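Tumor necrosis factor ligand superfamily member 13 (Mus musculus, PDB 1U5Y) is a homotrimeric cytokine of the tumor necrosis factor family that binds the receptors TACI and BCMA and plays a role in regulating tumor cell growth. Local coordinates at residues I15-D20 with R121-L126. Numbering follows the deposited sequence.
Sequences ITSKAD and RANAKL
S17 and N123 bring the two backbones closest, their CA atoms 5.8 Å apart, while the CA atoms of I15 and L126 are 7.5 Å apart; the hydrogen bond across the gap joins a backbone N-H to a side-chain hydroxyl, with no backbone-to-backbone bond between the segments. The S17 hydroxyl does the polar work: N123 N donates to S17 OG at 2.8 Å, nearly straight at 170°. The CB of N123 heads away from the 15-20 segment, yet with CG beside the backbone N (chi1 -58°) the amide swings back and lays OD1 3.4 Å from S17 CB. I15 and L126 make the other half, methyl to methyl and methyl to backbone: CG2 of I15 lies 3.7 Å from CD1 of L126, while I15 CD1 reaches over to the L126 backbone and comes within 3.4 Å of its O. T24, on strand 24-34, ties the segments together: its OG1 hydrogen-bonds S17 OG, R121 O and A124 N. The contact joins the loop after strand 114-119 to strand 7-16 and the residues that follow it in the TNF homology domain, with L126 also packing on V59 and F61 of strand 51-61 and A124 on M68 of strand 67-76.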
loop_
_atom_site.group_PDB
_atom_site.type_symbol
_atom_site.label_atom_id
_atom_site.label_comp_id
_atom_site.label_asym_id
_atom_site.label_seq_id
_atom_site.Cartn_x
_atom_site.Cartn_y
_atom_site.Cartn_z
ATOM N N ILE A 15 16.925 10.358 -12.045
ATOM C CA ILE A 15 17.522 9.191 -11.378
ATOM C C ILE A 15 19.046 9.276 -11.425
ATOM O O ILE A 15 19.615 9.688 -12.442
ATOM C CB ILE A 15 17.109 7.841 -12.043
ATOM C CG1 ILE A 15 15.870 7.937 -12.940
ATOM C CG2 ILE A 15 16.834 6.826 -10.995
ATOM C CD1 ILE A 15 15.769 6.738 -13.913
ATOM N N THR A 16 19.698 8.844 -10.343
ATOM C CA THR A 16 21.163 8.854 -10.248
ATOM C C THR A 16 21.744 7.486 -9.895
ATOM O O THR A 16 21.079 6.645 -9.287
ATOM C CB THR A 16 21.633 9.902 -9.213
ATOM O OG1 THR A 16 20.752 9.919 -8.082
ATOM C CG2 THR A 16 21.519 11.319 -9.788
ATOM N N SER A 17 22.992 7.282 -10.291
ATOM C CA SER A 17 23.686 6.016 -10.102
ATOM C C SER A 17 25.185 6.280 -10.123
ATOM O O SER A 17 25.741 6.494 -11.192
ATOM C CB SER A 17 23.328 5.046 -11.236
ATOM O OG SER A 17 22.725 3.869 -10.745
ATOM N N LYS A 18 25.829 6.276 -8.952
ATOM C CA LYS A 18 27.276 6.518 -8.854
ATOM C C LYS A 18 28.061 5.446 -9.601
ATOM O O LYS A 18 27.571 4.326 -9.777
ATOM C CB LYS A 18 27.723 6.570 -7.390
ATOM N N ALA A 19 29.280 5.804 -10.013
ATOM C CA ALA A 19 30.138 4.962 -10.857
ATOM C C ALA A 19 30.133 3.470 -10.501
ATOM O O ALA A 19 29.419 2.691 -11.137
ATOM C CB ALA A 19 31.587 5.509 -10.866
ATOM N N ASP A 20 30.904 3.074 -9.488
ATOM C CA ASP A 20 31.094 1.650 -9.171
ATOM C C ASP A 20 30.255 1.203 -7.977
ATOM O O ASP A 20 30.607 0.261 -7.259
ATOM C CB ASP A 20 32.584 1.343 -8.951
ATOM C CG ASP A 20 33.388 1.415 -10.242
ATOM O OD1 ASP A 20 32.805 1.153 -11.315
ATOM O OD2 ASP A 20 34.602 1.721 -10.289
ATOM N N ARG A 121 20.226 -1.942 -7.706
ATOM C CA ARG A 121 20.996 -2.217 -8.938
ATOM C C ARG A 121 21.487 -0.896 -9.540
ATOM O O ARG A 121 20.859 0.156 -9.375
ATOM C CB ARG A 121 20.164 -2.980 -9.995
ATOM C CG ARG A 121 19.148 -4.013 -9.458
ATOM C CD ARG A 121 19.338 -5.450 -9.993
ATOM N NE ARG A 121 18.618 -6.443 -9.180
ATOM C CZ ARG A 121 18.620 -7.765 -9.397
ATOM N NH1 ARG A 121 19.301 -8.295 -10.414
ATOM N NH2 ARG A 121 17.929 -8.569 -8.591
ATOM N N ALA A 122 22.604 -0.956 -10.245
ATOM C CA ALA A 122 23.105 0.188 -10.990
ATOM C C ALA A 122 22.203 0.483 -12.198
ATOM O O ALA A 122 21.713 -0.434 -12.853
ATOM C CB ALA A 122 24.559 -0.061 -11.459
ATOM N N ASN A 123 22.018 1.762 -12.503
ATOM C CA ASN A 123 21.317 2.195 -13.724
ATOM C C ASN A 123 19.976 1.519 -13.902
ATOM O O ASN A 123 19.642 1.052 -14.989
ATOM C CB ASN A 123 22.192 1.949 -14.965
ATOM C CG ASN A 123 23.506 2.665 -14.872
ATOM O OD1 ASN A 123 23.558 3.819 -14.415
ATOM N ND2 ASN A 123 24.592 1.992 -15.317
ATOM N N ALA A 124 19.241 1.443 -12.806
ATOM C CA ALA A 124 17.938 0.833 -12.786
ATOM C C ALA A 124 16.998 1.686 -13.623
ATOM O O ALA A 124 17.032 2.913 -13.553
ATOM C CB ALA A 124 17.430 0.734 -11.358
ATOM N N LYS A 125 16.160 1.007 -14.399
ATOM C CA LYS A 125 15.242 1.622 -15.349
ATOM C C LYS A 125 13.960 2.016 -14.651
ATOM O O LYS A 125 12.947 1.331 -14.745
ATOM C CB LYS A 125 14.937 0.634 -16.487
ATOM C CG LYS A 125 16.182 0.041 -17.135
ATOM C CD LYS A 125 15.921 -0.467 -18.546
ATOM C CE LYS A 125 17.216 -0.623 -19.308
ATOM N NZ LYS A 125 17.836 0.694 -19.661
ATOM N N LEU A 126 14.004 3.137 -13.950
ATOM C CA LEU A 126 12.897 3.536 -13.077
ATOM C C LEU A 126 12.084 4.584 -13.805
ATOM O O LEU A 126 12.656 5.427 -14.472
ATOM C CB LEU A 126 13.435 4.121 -11.781
ATOM C CG LEU A 126 14.382 3.225 -10.998
ATOM C CD1 LEU A 126 14.858 3.942 -9.729
ATOM C CD2 LEU A 126 13.703 1.886 -10.665
#